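Local structure of AGR_L_2016p (2GVH) at residues T28-D33 with I90-A95; M55-F60 with M162-F167; L105-E110 with F129-I134; Y185-A190 with G258-V263. The protein probably hydrolyses the thioester bond of acyl-CoA substrates, as a hydrolase built from two hotdog-fold thioesterase repeats in one chain. All coordinates share one frame; numbering follows the deposited sequence.

Contact 1 (T28-D33 with I90-A95); sequences TTRLID and IVEFTA
R30 meets E92 in a salt bridge on one face of the antiparallel strand pair 28-33 and 90-95. NE of R30 donates to OE2 of E92 at 2.7 Å, with the oxygen close to the guanidinium plane. The guanidinium and carboxylate planes are about 50° apart. CG of E92 stands anti to the backbone N (chi1 -166°), against CG1 of I32 at 3.6 Å, and the chain runs on extended to R30. The methyl of T94, CG2, lies over one face of the guanidinium, offset toward its rim. On the R30-E92 face of the sheet, CG2 of I32 also meets CG2 of I90 at 3.5 Å.

The other face carries T29, L31, D33, V91, F93 and A95. CD2 of L31 comes within 4.2 Å of CD1 of F93. The F93 ring turns an edge to the carbonyl oxygen of L31. These strands belong to the five-stranded antiparallel sheet of the first hotdog domain, in which strand 29-35 is outermost within this chain. F93 faces helix 49-67, the central helix of that fold, and touches L54, M55 and V58.

Six backbone hydrogen bonds hold the strands in register, through the pairs T29-A95, L31-F93 and D33-V91. N of F93 reaches O of L31 at 2.8 Å. CA-H...O contacts lie between them, as from CA of R30 to O of F93 at 3.2 Å.

Further out, OE1 of E92 forms a second salt bridge, with R196 of helix 179-198. I32 and I90 also touch that helix. On the far side of strand 29-35, R30 forms a backbone hydrogen bond with V163.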
loop_
_atom_site.group_PDB
_atom_site.type_symbol
_atom_site.label_atom_id
_atom_site.label_comp_id
_atom_site.label_asym_id
_atom_site.label_seq_id
_atom_site.Cartn_x
_atom_site.Cartn_y
_atom_site.Cartn_z
ATOM N N THR B 28 16.280 20.629 -9.394
ATOM C CA THR B 28 14.857 20.318 -9.377
ATOM C C THR B 28 14.624 18.811 -9.317
ATOM O O THR B 28 15.177 18.063 -10.112
ATOM C CB THR B 28 14.127 20.909 -10.587
ATOM O OG1 THR B 28 14.435 22.299 -10.673
ATOM C CG2 THR B 28 12.598 20.767 -10.441
ATOM N N THR B 29 13.809 18.388 -8.358
ATOM C CA THR B 29 13.442 16.986 -8.201
ATOM C C THR B 29 11.996 16.778 -8.631
ATOM O O THR B 29 11.094 17.494 -8.194
ATOM C CB THR B 29 13.577 16.559 -6.746
ATOM O OG1 THR B 29 14.907 16.801 -6.298
ATOM C CG2 THR B 29 13.257 15.090 -6.584
ATOM N N ARG B 30 11.764 15.780 -9.463
ATOM C CA ARG B 30 10.425 15.530 -9.968
ATOM C C ARG B 30 9.928 14.163 -9.566
ATOM O O ARG B 30 10.681 13.213 -9.617
ATOM C CB ARG B 30 10.395 15.718 -11.486
ATOM C CG ARG B 30 11.331 16.867 -11.884
ATOM C CD ARG B 30 11.618 16.945 -13.378
ATOM N NE ARG B 30 10.807 18.009 -13.944
ATOM C CZ ARG B 30 11.238 19.244 -14.113
ATOM N NH1 ARG B 30 12.485 19.554 -13.791
ATOM N NH2 ARG B 30 10.433 20.161 -14.608
ATOM N N LEU B 31 8.667 14.084 -9.158
ATOM C CA LEU B 31 8.007 12.837 -8.763
ATOM C C LEU B 31 6.674 12.776 -9.502
ATOM O O LEU B 31 5.913 13.729 -9.464
ATOM C CB LEU B 31 7.713 12.863 -7.270
ATOM C CG LEU B 31 7.183 11.636 -6.537
ATOM C CD1 LEU B 31 7.709 11.663 -5.109
ATOM C CD2 LEU B 31 5.639 11.531 -6.540
ATOM N N ILE B 32 6.373 11.661 -10.141
ATOM C CA ILE B 32 5.275 11.613 -11.055
ATOM C C ILE B 32 4.334 10.491 -10.688
ATOM O O ILE B 32 4.771 9.370 -10.475
ATOM C CB ILE B 32 5.749 11.482 -12.525
ATOM C CG1 ILE B 32 6.316 12.814 -12.977
ATOM C CG2 ILE B 32 4.581 11.219 -13.388
ATOM C CD1 ILE B 32 7.011 12.843 -14.308
ATOM N N ASP B 33 3.049 10.806 -10.588
ATOM C CA ASP B 33 2.035 9.800 -10.350
ATOM C C ASP B 33 0.952 9.830 -11.418
ATOM O O ASP B 33 0.575 10.873 -11.897
ATOM C CB ASP B 33 1.410 10.008 -8.991
ATOM C CG ASP B 33 0.636 8.770 -8.507
ATOM O OD1 ASP B 33 0.782 7.661 -9.106
ATOM O OD2 ASP B 33 -0.135 8.906 -7.521
ATOM N N ILE B 90 -1.590 12.597 -15.923
ATOM C CA ILE B 90 -0.250 12.425 -15.391
ATOM C C ILE B 90 0.069 13.607 -14.501
ATOM O O ILE B 90 -0.012 14.751 -14.949
ATOM C CB ILE B 90 0.838 12.346 -16.440
ATOM C CG1 ILE B 90 0.648 11.133 -17.316
ATOM C CG2 ILE B 90 2.150 12.201 -15.747
ATOM C CD1 ILE B 90 1.503 11.168 -18.583
ATOM N N VAL B 91 0.448 13.335 -13.258
ATOM C CA VAL B 91 0.617 14.407 -12.265
ATOM C C VAL B 91 2.050 14.542 -11.840
ATOM O O VAL B 91 2.651 13.589 -11.353
ATOM C CB VAL B 91 -0.324 14.196 -11.045
ATOM C CG1 VAL B 91 -0.363 15.397 -10.194
ATOM C CG2 VAL B 91 -1.707 13.997 -11.569
ATOM N N GLU B 92 2.607 15.713 -12.031
ATOM C CA GLU B 92 4.014 15.907 -11.753
ATOM C C GLU B 92 4.238 16.801 -10.569
ATOM O O GLU B 92 3.724 17.894 -10.525
ATOM C CB GLU B 92 4.720 16.500 -12.961
ATOM C CG GLU B 92 6.230 16.418 -12.861
ATOM C CD GLU B 92 6.976 17.060 -14.025
ATOM O OE1 GLU B 92 6.351 17.510 -14.990
ATOM O OE2 GLU B 92 8.218 17.147 -13.964
ATOM N N PHE B 93 5.035 16.340 -9.616
ATOM C CA PHE B 93 5.386 17.135 -8.460
ATOM C C PHE B 93 6.856 17.554 -8.567
ATOM O O PHE B 93 7.751 16.709 -8.608
ATOM C CB PHE B 93 5.139 16.336 -7.195
ATOM C CG PHE B 93 3.717 15.849 -7.056
ATOM C CD1 PHE B 93 3.261 14.772 -7.793
ATOM C CD2 PHE B 93 2.849 16.458 -6.175
ATOM C CE1 PHE B 93 1.956 14.320 -7.675
ATOM C CE2 PHE B 93 1.551 16.024 -6.044
ATOM C CZ PHE B 93 1.090 14.935 -6.795
ATOM N N THR B 94 7.104 18.836 -8.597
ATOM C CA THR B 94 8.497 19.350 -8.737
ATOM C C THR B 94 8.861 20.126 -7.490
ATOM O O THR B 94 8.021 20.846 -6.966
ATOM C CB THR B 94 8.647 20.364 -9.861
ATOM O OG1 THR B 94 7.594 21.296 -9.704
ATOM C CG2 THR B 94 8.485 19.770 -11.198
ATOM N N ALA B 95 10.093 19.951 -7.011
ATOM C CA ALA B 95 10.577 20.661 -5.851
ATOM C C ALA B 95 11.927 21.342 -6.131
ATOM O O ALA B 95 12.806 20.757 -6.782
ATOM C CB ALA B 95 10.693 19.747 -4.695
#

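Contact 2 (M55-F60 with M162-F167); sequences MDRVAF and MVEIVF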
loop_
_atom_site.group_PDB
_atom_site.type_symbol
_atom_site.label_atom_id
_atom_site.label_comp_id
_atom_site.label_asym_id
_atom_site.label_seq_id
_atom_site.Cartn_x
_atom_site.Cartn_y
_atom_site.Cartn_z
HETATM N N MSE B 55 3.307 16.100 -2.433
HETATM C CA MSE B 55 4.023 17.368 -2.405
HETATM C C MSE B 55 5.068 17.373 -1.284
HETATM O O MSE B 55 6.191 17.821 -1.474
HETATM C CB MSE B 55 3.064 18.520 -2.240
HETATM C CG MSE B 55 2.100 18.687 -3.402
HETATM SE SE MSE B 55 0.804 20.175 -3.147
HETATM C CE MSE B 55 1.980 21.606 -3.612
ATOM N N ASP B 56 4.716 16.853 -0.113
ATOM C CA ASP B 56 5.683 16.835 0.946
ATOM C C ASP B 56 6.775 15.828 0.629
ATOM O O ASP B 56 7.953 16.111 0.846
ATOM C CB ASP B 56 5.002 16.621 2.288
ATOM C CG ASP B 56 5.964 16.237 3.393
ATOM O OD1 ASP B 56 6.503 17.140 4.064
ATOM O OD2 ASP B 56 6.140 15.006 3.609
ATOM N N ARG B 57 6.391 14.642 0.110
ATOM C CA ARG B 57 7.448 13.635 -0.205
ATOM C C ARG B 57 8.553 14.208 -1.124
ATOM O O ARG B 57 9.751 14.064 -0.849
ATOM C CB ARG B 57 6.872 12.355 -0.769
ATOM C CG ARG B 57 7.764 11.101 -0.549
ATOM C CD ARG B 57 7.273 9.887 -1.367
ATOM N NE ARG B 57 5.934 9.552 -0.966
ATOM C CZ ARG B 57 5.015 8.997 -1.745
ATOM N NH1 ARG B 57 5.265 8.689 -3.010
ATOM N NH2 ARG B 57 3.817 8.752 -1.243
ATOM N N VAL B 58 8.173 14.901 -2.186
ATOM C CA VAL B 58 9.193 15.356 -3.116
ATOM C C VAL B 58 9.967 16.537 -2.523
ATOM O O VAL B 58 11.129 16.783 -2.865
ATOM C CB VAL B 58 8.591 15.676 -4.491
ATOM C CG1 VAL B 58 7.375 16.627 -4.359
ATOM C CG2 VAL B 58 9.644 16.201 -5.439
ATOM N N ALA B 59 9.322 17.254 -1.618
ATOM C CA ALA B 59 9.990 18.280 -0.862
ATOM C C ALA B 59 11.093 17.667 -0.034
ATOM O O ALA B 59 12.251 18.122 -0.080
ATOM C CB ALA B 59 9.029 18.975 0.007
ATOM N N PHE B 60 10.712 16.637 0.712
ATOM C CA PHE B 60 11.605 15.860 1.535
ATOM C C PHE B 60 12.848 15.393 0.765
ATOM O O PHE B 60 14.008 15.727 1.152
ATOM C CB PHE B 60 10.850 14.687 2.161
ATOM C CG PHE B 60 11.736 13.683 2.824
ATOM C CD1 PHE B 60 12.204 13.891 4.107
ATOM C CD2 PHE B 60 12.105 12.526 2.165
ATOM C CE1 PHE B 60 13.028 12.964 4.730
ATOM C CE2 PHE B 60 12.937 11.591 2.782
ATOM C CZ PHE B 60 13.386 11.806 4.065
HETATM N N MSE B 162 12.598 11.021 -13.375
HETATM C CA MSE B 162 11.717 11.042 -12.196
HETATM C C MSE B 162 12.249 10.197 -11.056
HETATM O O MSE B 162 12.891 9.176 -11.295
HETATM C CB MSE B 162 10.309 10.639 -12.580
HETATM C CG MSE B 162 10.136 9.122 -12.785
HETATM SE SE MSE B 162 8.313 8.661 -13.578
HETATM C CE MSE B 162 8.795 9.218 -15.025
ATOM N N VAL B 163 11.979 10.610 -9.821
ATOM C CA VAL B 163 12.429 9.857 -8.638
ATOM C C VAL B 163 11.252 9.345 -7.798
ATOM O O VAL B 163 10.124 9.747 -7.980
ATOM C CB VAL B 163 13.385 10.668 -7.729
ATOM C CG1 VAL B 163 14.483 11.323 -8.515
ATOM C CG2 VAL B 163 12.620 11.697 -6.987
ATOM N N GLU B 164 11.550 8.450 -6.878
ATOM C CA GLU B 164 10.585 7.948 -5.913
ATOM C C GLU B 164 11.430 7.340 -4.806
ATOM O O GLU B 164 12.600 6.986 -5.026
ATOM C CB GLU B 164 9.665 6.883 -6.533
ATOM C CG GLU B 164 8.510 6.385 -5.621
ATOM C CD GLU B 164 7.813 7.489 -4.806
ATOM O OE1 GLU B 164 8.368 7.930 -3.776
ATOM O OE2 GLU B 164 6.706 7.906 -5.196
ATOM N N ILE B 165 10.857 7.219 -3.621
ATOM C CA ILE B 165 11.566 6.568 -2.532
ATOM C C ILE B 165 11.260 5.097 -2.591
ATOM O O ILE B 165 10.226 4.712 -3.130
ATOM C CB ILE B 165 11.119 7.127 -1.207
ATOM C CG1 ILE B 165 11.738 8.497 -1.030
ATOM C CG2 ILE B 165 11.576 6.246 -0.055
ATOM C CD1 ILE B 165 10.937 9.365 -0.137
ATOM N N VAL B 166 12.176 4.282 -2.081
ATOM C CA VAL B 166 11.988 2.847 -1.928
ATOM C C VAL B 166 11.255 2.571 -0.602
ATOM O O VAL B 166 11.742 2.903 0.477
ATOM C CB VAL B 166 13.348 2.076 -2.007
ATOM C CG1 VAL B 166 13.175 0.564 -1.757
ATOM C CG2 VAL B 166 14.003 2.260 -3.355
ATOM N N PHE B 167 10.067 1.991 -0.685
ATOM C CA PHE B 167 9.245 1.773 0.515
ATOM C C PHE B 167 9.506 0.388 1.078
ATOM O O PHE B 167 9.817 -0.537 0.326
ATOM C CB PHE B 167 7.753 1.890 0.186
ATOM C CG PHE B 167 7.320 3.268 -0.217
ATOM C CD1 PHE B 167 7.249 4.309 0.724
ATOM C CD2 PHE B 167 6.991 3.534 -1.547
ATOM C CE1 PHE B 167 6.843 5.592 0.344
ATOM C CE2 PHE B 167 6.599 4.805 -1.945
ATOM C CZ PHE B 167 6.513 5.841 -0.993
#
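R57 reaches from helix 49-67 to E164 and I165 at the end of strand 160-165 and to F167 just beyond it. Its CB points toward the strand. CG stands anti to the backbone N (chi1 -155°) and rests against CD1 of I165 at 3.6 Å. CD has OE1 of E164 at 3.3 Å and CD1 of I165 at 3.9 Å as neighbours. The chain then bends at chi3, which places NE 3.8 Å from CZ of F167.

At the tip, NH1 is 2.7 Å from OE2 of E164 in a salt bridge. Both hydrogen bonds from NH1 to this carboxylate are weak in geometry. The guanidinium and carboxylate planes are 50° apart. CZ of the F167 ring comes over the centre of one guanidinium face, 3.6 Å from CZ of R57. The two planes are nearly perpendicular, at 89°. The ring therefore presents its edge to the cation, and this is not a face-on cation-pi stack.

E164 is itself held. Its chain bends at chi2, and OE1 accepts the backbone N of I165 at 2.6 Å on its anti lone pair. CD1 of I165 also touches CD2 of F60 at 4.1 Å, one turn along the helix from R57. The F60 ring meets F178 of the second subunit edge-to-face, and I165 packs on the same F178.

The contact joins the two hotdog domains of the chain. Helix 49-67 comes from the first, and strand 160-165 is an outermost strand of the second sheet within this chain. V163 lies beside T29 of strand 29-35, and E164 touches Y185 of helix 179-198.

Contact 3 (L105-E110 with F129-I134); sequences LTVEVE and FHMVAI
V109 and F129 meet on the buried face of the hairpin formed by strands 104-115 and 121-133. CG2 of V109 lies 3.9 Å from CD1 of the F129 ring. The ring presents an edge to the carbonyl oxygen of V107. Next to this pair, CG2 of V107 packs on CG of M131, a selenomethionine, at 4.0 Å. The M131 chain bends at chi2 (-53°) and chi3 (-74°), so SE and CE turn off from strand 104-115. L105 meets M131 less closely, CB to CB at 4.4 Å.

The opposite face is polar and partly exposed. T106 and H130 lie side by side and point the same way. CG2 of T106 comes no closer than 3.9 Å to CE1 of H130. The imidazole has its polar partner on another strand, where NE2 is hydrogen-bonded to OE2 of E77 on strand 71-80. H130 also packs on R209 of the second subunit.

Four backbone hydrogen bonds join the pairs L105-M131 and V107-F129. N of F129 donates to O of V107 at 2.8 Å, almost straight at 175°. N of L105 donates to O of M131 at 2.9 Å.

The hairpin lies inside the first hotdog sheet, with strand 89-100 on one flank and strand 71-80 on the other. Its apolar face turns to helix 49-67, where L105 touches A63 and F66, V109 touches M55, and F129 touches D56.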
loop_
_atom_site.group_PDB
_atom_site.type_symbol
_atom_site.label_atom_id
_atom_site.label_comp_id
_atom_site.label_asym_id
_atom_site.label_seq_id
_atom_site.Cartn_x
_atom_site.Cartn_y
_atom_site.Cartn_z
ATOM N N LEU B 105 15.512 24.804 5.576
ATOM C CA LEU B 105 15.494 24.843 4.135
ATOM C C LEU B 105 14.078 25.140 3.693
ATOM O O LEU B 105 13.136 24.528 4.146
ATOM C CB LEU B 105 15.952 23.511 3.569
ATOM C CG LEU B 105 16.228 23.417 2.076
ATOM C CD1 LEU B 105 17.470 24.227 1.702
ATOM C CD2 LEU B 105 16.410 21.982 1.745
ATOM N N THR B 106 13.939 26.114 2.810
ATOM C CA THR B 106 12.649 26.404 2.216
ATOM C C THR B 106 12.548 25.707 0.873
ATOM O O THR B 106 13.413 25.848 0.036
ATOM C CB THR B 106 12.489 27.909 2.045
ATOM O OG1 THR B 106 12.939 28.544 3.242
ATOM C CG2 THR B 106 11.031 28.258 1.812
ATOM N N VAL B 107 11.492 24.940 0.676
ATOM C CA VAL B 107 11.347 24.223 -0.568
ATOM C C VAL B 107 10.042 24.573 -1.256
ATOM O O VAL B 107 8.986 24.579 -0.652
ATOM C CB VAL B 107 11.455 22.705 -0.368
ATOM C CG1 VAL B 107 11.438 22.014 -1.698
ATOM C CG2 VAL B 107 12.746 22.356 0.352
ATOM N N GLU B 108 10.132 24.881 -2.542
ATOM C CA GLU B 108 8.976 25.258 -3.337
ATOM C C GLU B 108 8.522 24.091 -4.167
ATOM O O GLU B 108 9.319 23.489 -4.882
ATOM C CB GLU B 108 9.366 26.404 -4.240
ATOM C CG GLU B 108 8.251 26.997 -5.070
ATOM C CD GLU B 108 8.718 28.255 -5.799
ATOM O OE1 GLU B 108 9.390 28.125 -6.848
ATOM O OE2 GLU B 108 8.436 29.365 -5.294
ATOM N N VAL B 109 7.239 23.783 -4.089
ATOM C CA VAL B 109 6.718 22.604 -4.752
ATOM C C VAL B 109 5.555 22.955 -5.660
ATOM O O VAL B 109 4.606 23.621 -5.238
ATOM C CB VAL B 109 6.261 21.562 -3.726
ATOM C CG1 VAL B 109 5.601 20.343 -4.403
ATOM C CG2 VAL B 109 7.432 21.141 -2.901
ATOM N N GLU B 110 5.622 22.495 -6.899
ATOM C CA GLU B 110 4.553 22.710 -7.844
ATOM C C GLU B 110 3.930 21.389 -8.180
ATOM O O GLU B 110 4.631 20.408 -8.405
ATOM C CB GLU B 110 5.074 23.366 -9.123
ATOM C CG GLU B 110 4.955 24.874 -9.173
ATOM N N PHE B 129 7.305 24.582 1.549
ATOM C CA PHE B 129 7.599 23.713 2.678
ATOM C C PHE B 129 8.829 24.131 3.407
ATOM O O PHE B 129 9.844 24.440 2.797
ATOM C CB PHE B 129 7.755 22.285 2.211
ATOM C CG PHE B 129 6.473 21.647 1.844
ATOM C CD1 PHE B 129 5.895 21.876 0.598
ATOM C CD2 PHE B 129 5.840 20.790 2.735
ATOM C CE1 PHE B 129 4.667 21.250 0.243
ATOM C CE2 PHE B 129 4.602 20.156 2.399
ATOM C CZ PHE B 129 4.018 20.394 1.162
ATOM N N HIS B 130 8.745 24.156 4.725
ATOM C CA HIS B 130 9.901 24.497 5.521
ATOM C C HIS B 130 10.452 23.254 6.169
ATOM O O HIS B 130 9.899 22.760 7.178
ATOM C CB HIS B 130 9.553 25.558 6.559
ATOM C CG HIS B 130 9.043 26.835 5.963
ATOM N ND1 HIS B 130 9.875 27.893 5.646
ATOM C CD2 HIS B 130 7.789 27.221 5.618
ATOM C CE1 HIS B 130 9.154 28.875 5.136
ATOM N NE2 HIS B 130 7.888 28.490 5.105
HETATM N N MSE B 131 11.512 22.714 5.557
HETATM C CA MSE B 131 12.182 21.538 6.110
HETATM C C MSE B 131 13.216 22.023 7.103
HETATM O O MSE B 131 13.666 23.142 7.007
HETATM C CB MSE B 131 12.854 20.712 5.029
HETATM C CG MSE B 131 12.005 20.467 3.794
HETATM SE SE MSE B 131 10.265 19.724 4.195
HETATM C CE MSE B 131 10.757 17.877 4.644
ATOM N N VAL B 132 13.534 21.183 8.081
ATOM C CA VAL B 132 14.558 21.438 9.073
ATOM C C VAL B 132 15.412 20.184 9.160
ATOM O O VAL B 132 14.897 19.058 9.106
ATOM C CB VAL B 132 13.942 21.732 10.447
ATOM C CG1 VAL B 132 15.013 21.790 11.535
ATOM C CG2 VAL B 132 13.157 23.016 10.417
ATOM N N ALA B 133 16.723 20.397 9.268
ATOM C CA ALA B 133 17.685 19.308 9.307
ATOM C C ALA B 133 17.795 18.813 10.726
ATOM O O ALA B 133 17.907 19.615 11.641
ATOM C CB ALA B 133 19.037 19.811 8.829
ATOM N N ILE B 134 17.750 17.500 10.920
ATOM C CA ILE B 134 18.082 16.915 12.228
ATOM C C ILE B 134 19.291 16.013 12.038
ATOM O O ILE B 134 19.147 14.810 11.827
ATOM C CB ILE B 134 16.922 16.079 12.836
ATOM C CG1 ILE B 134 15.579 16.833 12.770
ATOM C CG2 ILE B 134 17.290 15.628 14.255
ATOM C CD1 ILE B 134 15.405 17.917 13.774
#

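Contact 4 (Y185-A190 with G258-V263); sequences YMTKAA and GHFTMV
F260 pushes its ring from strand 258-263 against helix 185-190, and has more surface buried here than any other residue of the pair of segments. CZ of the ring reaches CB of M186 at 3.7 Å. CD1 lies 3.8 Å from CB of A190, one helical turn further on. CA of T187 is over one face of the ring. The T187 side chain crosses F260 at about a right angle, and its OG1 is 3.4 Å from CE2 of F260. That hydroxyl has its hydrogen bond within the helix, with the carbonyl of I183. T187 also packs on L52 of the third subunit, another copy of this protein.

A190 is the second main residue. Its methyl touches CB as well as the ring of F260. Its carbonyl oxygen is 4.0 Å from CG of M262, a selenomethionine.

M186, also a selenomethionine, is the third. It runs out to G258, where CE of M186 sits against the backbone, 3.2 Å from N of G258.

The contact is apolar helix-on-sheet packing in the second hotdog domain. The segments run at 49° to each other. Strand 252-264 lies between strands 235-246 and 202-211. M186 also touches L242 of the first, and F260 touches S207 of the second. Helix 179-198 also meets strands 160-165 and 220-231, through Y185 and A189.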
loop_
_atom_site.group_PDB
_atom_site.type_symbol
_atom_site.label_atom_id
_atom_site.label_comp_id
_atom_site.label_asym_id
_atom_site.label_seq_id
_atom_site.Cartn_x
_atom_site.Cartn_y
_atom_site.Cartn_z
ATOM N N TYR B 185 8.595 0.343 -11.676
ATOM C CA TYR B 185 8.886 1.756 -11.733
ATOM C C TYR B 185 9.387 2.123 -13.136
ATOM O O TYR B 185 9.012 3.156 -13.690
ATOM C CB TYR B 185 9.845 2.163 -10.624
ATOM C CG TYR B 185 10.012 3.658 -10.508
ATOM C CD1 TYR B 185 9.002 4.460 -9.960
ATOM C CD2 TYR B 185 11.159 4.284 -10.978
ATOM C CE1 TYR B 185 9.135 5.863 -9.866
ATOM C CE2 TYR B 185 11.300 5.662 -10.893
ATOM C CZ TYR B 185 10.301 6.452 -10.352
ATOM O OH TYR B 185 10.515 7.835 -10.295
HETATM N N MSE B 186 10.132 1.235 -13.765
HETATM C CA MSE B 186 10.666 1.571 -15.053
HETATM C C MSE B 186 9.546 1.638 -16.042
HETATM O O MSE B 186 9.551 2.469 -16.933
HETATM C CB MSE B 186 11.703 0.559 -15.498
HETATM C CG MSE B 186 12.927 0.576 -14.665
HETATM SE SE MSE B 186 14.010 -0.993 -15.090
HETATM C CE MSE B 186 15.028 -0.248 -16.604
ATOM N N THR B 187 8.590 0.754 -15.886
ATOM C CA THR B 187 7.439 0.710 -16.729
ATOM C C THR B 187 6.586 1.948 -16.546
ATOM O O THR B 187 6.228 2.592 -17.517
ATOM C CB THR B 187 6.600 -0.560 -16.436
ATOM O OG1 THR B 187 7.454 -1.692 -16.523
ATOM C CG2 THR B 187 5.518 -0.740 -17.479
ATOM N N LYS B 188 6.228 2.274 -15.314
ATOM C CA LYS B 188 5.653 3.600 -15.012
ATOM C C LYS B 188 6.362 4.710 -15.819
ATOM O O LYS B 188 5.715 5.428 -16.563
ATOM C CB LYS B 188 5.725 3.898 -13.531
ATOM C CG LYS B 188 4.869 5.057 -13.116
ATOM C CD LYS B 188 5.121 5.396 -11.692
ATOM C CE LYS B 188 3.830 5.626 -10.943
ATOM N NZ LYS B 188 4.199 5.814 -9.509
ATOM N N ALA B 189 7.680 4.823 -15.712
ATOM C CA ALA B 189 8.370 5.864 -16.498
ATOM C C ALA B 189 8.160 5.695 -18.014
ATOM O O ALA B 189 7.990 6.658 -18.735
ATOM C CB ALA B 189 9.868 5.950 -16.137
ATOM N N ALA B 190 8.105 4.466 -18.496
ATOM C CA ALA B 190 7.851 4.224 -19.914
ATOM C C ALA B 190 6.426 4.651 -20.298
ATOM O O ALA B 190 6.182 5.195 -21.372
ATOM C CB ALA B 190 8.031 2.774 -20.225
ATOM N N GLY B 258 16.185 -0.788 -19.573
ATOM C CA GLY B 258 15.105 -1.579 -20.125
ATOM C C GLY B 258 14.562 -0.945 -21.379
ATOM O O GLY B 258 14.661 0.271 -21.574
ATOM N N HIS B 259 13.991 -1.758 -22.243
ATOM C CA HIS B 259 13.294 -1.247 -23.420
ATOM C C HIS B 259 11.896 -1.820 -23.377
ATOM O O HIS B 259 11.727 -3.052 -23.296
ATOM C CB HIS B 259 14.014 -1.661 -24.696
ATOM C CG HIS B 259 15.414 -1.143 -24.770
ATOM N ND1 HIS B 259 15.757 -0.017 -25.498
ATOM C CD2 HIS B 259 16.547 -1.563 -24.158
ATOM C CE1 HIS B 259 17.049 0.212 -25.350
ATOM N NE2 HIS B 259 17.552 -0.707 -24.540
ATOM N N PHE B 260 10.909 -0.922 -23.413
ATOM C CA PHE B 260 9.503 -1.301 -23.399
ATOM C C PHE B 260 8.793 -0.880 -24.678
ATOM O O PHE B 260 9.064 0.173 -25.271
ATOM C CB PHE B 260 8.810 -0.688 -22.184
ATOM C CG PHE B 260 9.520 -0.962 -20.883
ATOM C CD1 PHE B 260 10.518 -0.103 -20.419
ATOM C CD2 PHE B 260 9.177 -2.076 -20.114
ATOM C CE1 PHE B 260 11.172 -0.352 -19.215
ATOM C CE2 PHE B 260 9.824 -2.356 -18.894
ATOM C CZ PHE B 260 10.851 -1.468 -18.460
ATOM N N THR B 261 7.868 -1.724 -25.118
ATOM C CA THR B 261 7.064 -1.336 -26.257
ATOM C C THR B 261 5.695 -0.938 -25.748
ATOM O O THR B 261 5.067 -1.686 -25.001
ATOM C CB THR B 261 7.045 -2.423 -27.323
ATOM O OG1 THR B 261 8.375 -2.581 -27.807
ATOM C CG2 THR B 261 6.145 -2.046 -28.506
HETATM N N MSE B 262 5.267 0.262 -26.130
HETATM C CA MSE B 262 3.978 0.809 -25.690
HETATM C C MSE B 262 3.047 0.982 -26.879
HETATM O O MSE B 262 3.482 1.335 -27.949
HETATM C CB MSE B 262 4.205 2.163 -25.020
HETATM C CG MSE B 262 5.077 2.117 -23.743
HETATM SE SE MSE B 262 4.176 1.279 -22.123
HETATM C CE MSE B 262 2.684 2.163 -21.936
ATOM N N VAL B 263 1.763 0.730 -26.708
ATOM C CA VAL B 263 0.850 0.908 -27.829
ATOM C C VAL B 263 -0.172 1.978 -27.494
ATOM O O VAL B 263 -0.722 1.975 -26.396
ATOM C CB VAL B 263 0.169 -0.410 -28.198
ATOM C CG1 VAL B 263 -0.950 -0.185 -29.215
ATOM C CG2 VAL B 263 1.194 -1.391 -28.769
#

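The chain carries two hotdog domains in tandem, each a five-stranded antiparallel sheet of order 1-3-4-5-2 packed on a long helix. Contacts 1 and 3 share the first sheet, about 16 Å apart between centres, where strands 89-100 and 104-115 are neighbours. Contact 4 lies in the second domain, its centre about 32 Å from that of contact 3 and on the opposite side of the chain's centre. Contact 2 joins the domains, and contact 3 is nested in the loop it closes. The outermost strands of the two sheets, 29-35 and 160-165, meet between contacts 1 and 2, whose centres are about 9 Å apart. This is consistent with the two repeats pairing as a pseudo-dimer, as in other double-hotdog thioesterases.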